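Genome packaging NTPase B204 (Sulfolobus turreted icosahedral virus 2, PDB 4KFU) probably hydrolyses ATP as a P-loop NTPase of the FtsK-HerA superfamily to drive packaging of viral DNA into the capsid. Local coordinates at residues A[102-105]-A[106-109]; A[141-145]-A[146-150]. One frame throughout, in Å; residues are numbered along the deposited sequence.

Contact 1: residues A[102-105]-A[106-109]. With ZN (zinc ion), chain L.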
ATOM      1  N   ILE A 102       3.977  -0.322  -1.387  1.00 17.87           N
ATOM      2  CA  ILE A 102       4.471   1.045  -1.443  1.00 21.69           C
ATOM      3  C   ILE A 102       4.205   1.752  -0.133  1.00 26.06           C
ATOM      4  O   ILE A 102       3.097   2.245   0.105  1.00 20.88           O
ATOM      5  CB  ILE A 102       3.819   1.836  -2.585  1.00 21.49           C
ATOM      6  CG1 ILE A 102       3.854   1.013  -3.874  1.00 25.63           C
ATOM      7  CG2 ILE A 102       4.541   3.188  -2.807  1.00 22.22           C
ATOM      8  CD1 ILE A 102       3.557   1.817  -5.097  1.00 23.82           C
ATOM      9  N   ASP A 103       5.213   1.787   0.734  1.00 25.94           N
ATOM     10  CA  ASP A 103       5.077   2.557   1.971  1.00 24.33           C
ATOM     11  C   ASP A 103       5.331   4.020   1.639  1.00 25.91           C
ATOM     12  O   ASP A 103       6.000   4.324   0.635  1.00 33.47           O
ATOM     13  CB  ASP A 103       6.012   2.043   3.065  1.00 33.73           C
ATOM     14  CG  ASP A 103       5.321   1.973   4.436  1.00 36.12           C
ATOM     15  OD1 ASP A 103       4.401   2.795   4.684  1.00 31.53           O
ATOM     16  OD2 ASP A 103       5.689   1.098   5.262  1.00 31.39           O
ATOM     17  N   GLU A 104       4.759   4.924   2.432  1.00 28.40           N
ATOM     18  CA  GLU A 104       4.808   6.356   2.122  1.00 27.67           C
ATOM     19  C   GLU A 104       4.320   6.626   0.691  1.00 28.86           C
ATOM     20  O   GLU A 104       4.995   7.311  -0.092  1.00 30.87           O
ATOM     21  CB  GLU A 104       6.231   6.904   2.324  1.00 33.60           C
ATOM     22  CG  GLU A 104       6.865   6.571   3.697  1.00 31.81           C
ATOM     23  CD  GLU A 104       7.680   5.260   3.712  1.00 38.04           C
ATOM     24  OE1 GLU A 104       8.147   4.801   2.635  1.00 34.03           O
ATOM     25  OE2 GLU A 104       7.863   4.683   4.814  1.00 37.26           O
ATOM     26  N   ALA A 105       3.151   6.088   0.347  1.00 18.99           N
ATOM     27  CA  ALA A 105       2.662   6.143  -1.031  1.00 21.55           C
ATOM     28  C   ALA A 105       2.334   7.539  -1.553  1.00 22.44           C
ATOM     29  O   ALA A 105       2.049   7.688  -2.737  1.00 19.36           O
ATOM     30  CB  ALA A 105       1.469   5.204  -1.234  1.00 24.34           C
ATOM     31  N   TYR A 106       2.363   8.559  -0.695  1.00 21.57           N
ATOM     32  CA  TYR A 106       2.089   9.923  -1.162  1.00 23.29           C
ATOM     33  C   TYR A 106       3.159  10.437  -2.123  1.00 23.96           C
ATOM     34  O   TYR A 106       2.962  11.450  -2.792  1.00 23.17           O
ATOM     35  CB  TYR A 106       1.920  10.896   0.006  1.00 27.29           C
ATOM     36  CG  TYR A 106       3.087  10.916   0.956  1.00 32.64           C
ATOM     37  CD1 TYR A 106       4.218  11.685   0.690  1.00 32.59           C
ATOM     38  CD2 TYR A 106       3.061  10.163   2.126  1.00 35.39           C
ATOM     39  CE1 TYR A 106       5.298  11.697   1.569  1.00 36.18           C
ATOM     40  CE2 TYR A 106       4.127  10.168   3.008  1.00 37.00           C
ATOM     41  CZ  TYR A 106       5.241  10.934   2.728  1.00 38.69           C
ATOM     42  OH  TYR A 106       6.292  10.925   3.621  1.00 41.64           O
ATOM     43  N   TYR A 107       4.304   9.769  -2.185  1.00 22.35           N
ATOM     44  CA  TYR A 107       5.314  10.196  -3.148  1.00 25.15           C
ATOM     45  C   TYR A 107       4.861  10.001  -4.582  1.00 28.02           C
ATOM     46  O   TYR A 107       5.227  10.784  -5.453  1.00 24.74           O
ATOM     47  CB  TYR A 107       6.629   9.459  -2.920  1.00 28.08           C
ATOM     48  CG  TYR A 107       7.322   9.932  -1.681  1.00 27.88           C
ATOM     49  CD1 TYR A 107       7.764  11.249  -1.570  1.00 29.02           C
ATOM     50  CD2 TYR A 107       7.514   9.079  -0.610  1.00 28.98           C
ATOM     51  CE1 TYR A 107       8.393  11.698  -0.414  1.00 36.80           C
ATOM     52  CE2 TYR A 107       8.140   9.513   0.543  1.00 36.09           C
ATOM     53  CZ  TYR A 107       8.578  10.821   0.639  1.00 37.61           C
ATOM     54  OH  TYR A 107       9.199  11.248   1.799  1.00 43.46           O
ATOM     55  N   HIS A 108       4.058   8.966  -4.822  1.00 24.01           N
ATOM     56  CA  HIS A 108       3.684   8.597  -6.198  1.00 22.17           C
ATOM     57  C   HIS A 108       2.202   8.783  -6.495  1.00 20.80           C
ATOM     58  O   HIS A 108       1.794   8.813  -7.661  1.00 22.36           O
ATOM     59  CB  HIS A 108       4.074   7.140  -6.458  1.00 22.81           C
ATOM     60  CG  HIS A 108       5.531   6.864  -6.248  1.00 23.76           C
ATOM     61  ND1 HIS A 108       6.514   7.673  -6.776  1.00 26.00           N
ATOM     62  CD2 HIS A 108       6.164   5.871  -5.590  1.00 23.21           C
ATOM     63  CE1 HIS A 108       7.700   7.195  -6.431  1.00 25.71           C
ATOM     64  NE2 HIS A 108       7.516   6.102  -5.720  1.00 22.55           N
ATOM     65  N   PHE A 109       1.398   8.876  -5.441  1.00 20.29           N
ATOM     66  CA  PHE A 109      -0.060   8.955  -5.593  1.00 20.43           C
ATOM     67  C   PHE A 109      -0.634  10.182  -4.877  1.00 24.89           C
ATOM     68  O   PHE A 109      -1.752  10.151  -4.346  1.00 18.28           O
ATOM     69  CB  PHE A 109      -0.710   7.695  -5.025  1.00 20.58           C
ATOM     70  CG  PHE A 109      -0.372   6.426  -5.772  1.00 22.14           C
ATOM     71  CD1 PHE A 109       0.825   5.756  -5.533  1.00 21.41           C
ATOM     72  CD2 PHE A 109      -1.279   5.870  -6.667  1.00 19.91           C
ATOM     73  CE1 PHE A 109       1.123   4.578  -6.190  1.00 19.63           C
ATOM     74  CE2 PHE A 109      -0.984   4.690  -7.335  1.00 18.50           C
ATOM     75  CZ  PHE A 109       0.218   4.042  -7.098  1.00 23.27           C
TER
HETATM   76 ZN    ZN L 308       8.880   5.170  -4.556  0.76 24.04          ZN
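Just after strand 98-102 of the P-loop NTPase core come D103 and E104, probably the acidic pair of a Walker B motif, and the chain then turns at once so that 106-109 folds back on 102-105. The evidence is in the backbone. A105 O accepts from two amides: F109 N at 3.0 Å, approaching nearly along the C=O axis (164°), and H108 N at 3.2 Å, which comes in from above the carbonyl plane. A straight but weak bond runs from Y107 N to E104 O. E104 CB packs against both tyrosines, 3.9 Å from Y106 CE2 and 3.7 Å from Y107 CE2, while the bend at chi2 (91°) carries the carboxylate away from them. That carboxylate lies near the bound magnesium ion and nucleotide, and its OE1 is hydrogen-bonded to H41 ND1. D103 OD1 accepts E104 N with its anti lone pair, and OD2 is hydrogen-bonded to S18 OG and to Y50 OH. On the apolar side, I102 CD1 meets the edge of the F109 ring at CE1, 3.8 Å away. The H108 imidazole has I102 CG2 at its edge and joins D39, H41 and D73 around the zinc ion, which NE2 binds at 2.0 Å.

Contact 2: residues A[141-145]-A[146-150]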
ATOM      1  N   TYR A 141      -6.256  12.375   3.307  1.00 13.92           N
ATOM      2  CA  TYR A 141      -6.199  13.403   2.269  1.00 17.65           C
ATOM      3  C   TYR A 141      -4.821  13.570   1.594  1.00 19.99           C
ATOM      4  O   TYR A 141      -4.653  14.444   0.735  1.00 19.29           O
ATOM      5  CB  TYR A 141      -6.737  14.741   2.810  1.00 18.63           C
ATOM      6  CG  TYR A 141      -6.070  15.230   4.088  1.00 23.32           C
ATOM      7  CD1 TYR A 141      -4.741  15.651   4.085  1.00 24.01           C
ATOM      8  CD2 TYR A 141      -6.781  15.309   5.288  1.00 23.44           C
ATOM      9  CE1 TYR A 141      -4.128  16.111   5.241  1.00 26.39           C
ATOM     10  CE2 TYR A 141      -6.180  15.771   6.444  1.00 24.08           C
ATOM     11  CZ  TYR A 141      -4.853  16.172   6.412  1.00 28.95           C
ATOM     12  OH  TYR A 141      -4.242  16.638   7.554  1.00 31.54           O
ATOM     13  N   ASP A 142      -3.857  12.719   1.955  1.00 17.05           N
ATOM     14  CA  ASP A 142      -2.536  12.735   1.319  1.00 17.50           C
ATOM     15  C   ASP A 142      -2.617  12.199  -0.102  1.00 18.93           C
ATOM     16  O   ASP A 142      -1.776  12.526  -0.926  1.00 22.79           O
ATOM     17  CB  ASP A 142      -1.530  11.844   2.066  1.00 15.63           C
ATOM     18  CG  ASP A 142      -1.137  12.385   3.434  1.00 20.80           C
ATOM     19  OD1 ASP A 142      -1.378  13.573   3.726  1.00 21.33           O
ATOM     20  OD2 ASP A 142      -0.580  11.584   4.210  1.00 22.27           O
ATOM     21  N   LEU A 143      -3.611  11.358  -0.384  1.00 17.90           N
ATOM     22  CA  LEU A 143      -3.650  10.669  -1.684  1.00 18.15           C
ATOM     23  C   LEU A 143      -4.782  11.119  -2.605  1.00 19.84           C
ATOM     24  O   LEU A 143      -5.802  11.628  -2.137  1.00 17.40           O
ATOM     25  CB  LEU A 143      -3.783   9.159  -1.463  1.00 17.16           C
ATOM     26  CG  LEU A 143      -2.809   8.505  -0.485  1.00 18.92           C
ATOM     27  CD1 LEU A 143      -3.090   7.012  -0.379  1.00 16.19           C
ATOM     28  CD2 LEU A 143      -1.355   8.765  -0.898  1.00 19.92           C
ATOM     29  N   MET A 144      -4.611  10.876  -3.907  1.00 19.15           N
ATOM     30  CA  MET A 144      -5.670  11.067  -4.881  1.00 15.33           C
ATOM     31  C   MET A 144      -6.912  10.298  -4.469  1.00 14.67           C
ATOM     32  O   MET A 144      -6.826   9.114  -4.166  1.00 16.28           O
ATOM     33  CB  MET A 144      -5.222  10.531  -6.253  1.00 17.50           C
ATOM     34  CG  MET A 144      -4.287  11.440  -7.012  1.00 30.26           C
ATOM     35  SD  MET A 144      -3.226  10.528  -8.168  1.00 40.14           S
ATOM     36  CE  MET A 144      -4.112   9.009  -8.309  1.00 20.55           C
ATOM     37  N   PRO A 145      -8.075  10.971  -4.439  1.00 16.16           N
ATOM     38  CA  PRO A 145      -9.323  10.290  -4.068  1.00 15.44           C
ATOM     39  C   PRO A 145      -9.604   9.056  -4.923  1.00 15.01           C
ATOM     40  O   PRO A 145     -10.214   8.119  -4.413  1.00 17.69           O
ATOM     41  CB  PRO A 145     -10.388  11.361  -4.314  1.00 20.93           C
ATOM     42  CG  PRO A 145      -9.666  12.647  -4.113  1.00 22.01           C
ATOM     43  CD  PRO A 145      -8.272  12.419  -4.633  1.00 19.39           C
ATOM     44  N   ILE A 146      -9.144   9.025  -6.175  1.00 17.11           N
ATOM     45  CA  ILE A 146      -9.378   7.832  -6.999  1.00 18.43           C
ATOM     46  C   ILE A 146      -8.723   6.566  -6.455  1.00 17.24           C
ATOM     47  O   ILE A 146      -9.205   5.458  -6.712  1.00 16.20           O
ATOM     48  CB  ILE A 146      -9.035   8.030  -8.493  1.00 19.71           C
ATOM     49  CG1 ILE A 146      -7.577   8.491  -8.675  1.00 15.13           C
ATOM     50  CG2 ILE A 146     -10.010   9.013  -9.118  1.00 19.11           C
ATOM     51  CD1 ILE A 146      -7.105   8.394 -10.112  1.00 23.84           C
ATOM     52  N   VAL A 147      -7.637   6.717  -5.701  1.00 17.38           N
ATOM     53  CA  VAL A 147      -7.080   5.568  -4.975  1.00 17.57           C
ATOM     54  C   VAL A 147      -8.124   4.877  -4.100  1.00 16.31           C
ATOM     55  O   VAL A 147      -8.211   3.641  -4.069  1.00 15.74           O
ATOM     56  CB  VAL A 147      -5.860   5.962  -4.095  1.00 20.38           C
ATOM     57  CG1 VAL A 147      -5.446   4.800  -3.191  1.00 17.90           C
ATOM     58  CG2 VAL A 147      -4.690   6.398  -4.963  1.00 15.06           C
ATOM     59  N   TYR A 148      -8.936   5.656  -3.383  1.00 18.29           N
ATOM     60  CA  TYR A 148      -9.938   5.029  -2.525  1.00 17.90           C
ATOM     61  C   TYR A 148     -11.108   4.462  -3.322  1.00 17.43           C
ATOM     62  O   TYR A 148     -11.690   3.456  -2.923  1.00 18.25           O
ATOM     63  CB  TYR A 148     -10.422   5.984  -1.421  1.00 12.92           C
ATOM     64  CG  TYR A 148      -9.279   6.571  -0.634  1.00 13.97           C
ATOM     65  CD1 TYR A 148      -8.553   5.784   0.245  1.00 17.36           C
ATOM     66  CD2 TYR A 148      -8.903   7.905  -0.790  1.00 16.79           C
ATOM     67  CE1 TYR A 148      -7.483   6.309   0.971  1.00 17.52           C
ATOM     68  CE2 TYR A 148      -7.819   8.438  -0.076  1.00 17.30           C
ATOM     69  CZ  TYR A 148      -7.125   7.622   0.810  1.00 15.65           C
ATOM     70  OH  TYR A 148      -6.067   8.132   1.535  1.00 17.07           O
ATOM     71  N   LYS A 149     -11.450   5.094  -4.442  1.00 17.51           N
ATOM     72  CA  LYS A 149     -12.529   4.580  -5.277  1.00 18.27           C
ATOM     73  C   LYS A 149     -12.135   3.269  -5.970  1.00 20.51           C
ATOM     74  O   LYS A 149     -12.983   2.411  -6.239  1.00 18.48           O
ATOM     75  CB  LYS A 149     -12.931   5.615  -6.323  1.00 18.58           C
ATOM     76  CG  LYS A 149     -13.315   6.989  -5.758  1.00 21.56           C
ATOM     77  CD  LYS A 149     -14.392   6.889  -4.681  1.00 24.32           C
ATOM     78  CE  LYS A 149     -15.685   6.341  -5.237  1.00 27.99           C
ATOM     79  NZ  LYS A 149     -16.867   7.067  -4.680  1.00 40.51           N
ATOM     80  N   GLN A 150     -10.845   3.108  -6.248  1.00 16.91           N
ATOM     81  CA  GLN A 150     -10.360   1.918  -6.950  1.00 13.36           C
ATOM     82  C   GLN A 150      -9.902   0.789  -6.028  1.00 17.33           C
ATOM     83  O   GLN A 150      -9.643  -0.336  -6.482  1.00 22.44           O
ATOM     84  CB  GLN A 150      -9.208   2.296  -7.893  1.00 16.86           C
ATOM     85  CG  GLN A 150      -9.626   3.170  -9.057  1.00 16.63           C
ATOM     86  CD  GLN A 150     -10.758   2.560  -9.864  1.00 23.31           C
ATOM     87  OE1 GLN A 150     -11.841   3.137  -9.966  1.00 25.00           O
ATOM     88  NE2 GLN A 150     -10.513   1.386 -10.442  1.00 21.07           N
TER
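P145, Y148 and M144 carry this start of helix 145-150, where the chain leaves an extended loop and begins to coil. P145 stands in the first turn, and its carbonyl oxygen makes the first i to i+4 bond among these residues: K149 N reaches P145 O at 3.3 Å, with an N-H...O angle of 154°. The approach of Y148 N to the same oxygen, at 3.0 Å, is bent to 129° and counts as weak. One residue earlier, M144 O receives V147 N at 3.0 Å. The M144 side chain runs alongside that of I146, both pointing the same way; a nearly eclipsed turn about CG-SD (chi3 18°) folds CE back and sets it 3.5 Å from I146 CG1. Y148 extends back over the turn and crosses L143 at about a right angle, bringing its OH 3.7 Å from L143 CD1. Here the OH only packs against the methyl; its hydrogen bond goes to V140 O. In the surrounding fold, M144 and I146 face helix 117-124, P145 packs on W167 and Y171 of helix 162-171, and V147 and Y148 rest on strand 6-10 of the central sheet.

Both contacts lie in connections that follow neighbouring parallel strands, 98-102 and 131-137; the first is a loop turn, the second the start of a helix, their centres 11 Å apart. Contact 1 is the more buried and the closer to the chain centre; contact 2 is partly buried, with K149 exposed. Their backbones share i to i+3 and i to i+4 bonding, but their side-chain chemistry differs: an acidic side chain, E104, near the nucleotide and a separate zinc ligand, H108, in 102-109, mainly apolar packing in 141-150. M144 N lies 3.0 Å from F109 O, a probable hydrogen bond, and F109 CD2 packs 3.8 Å from V147 CG2. Helix 117-124 borders both, touching F109 and M144.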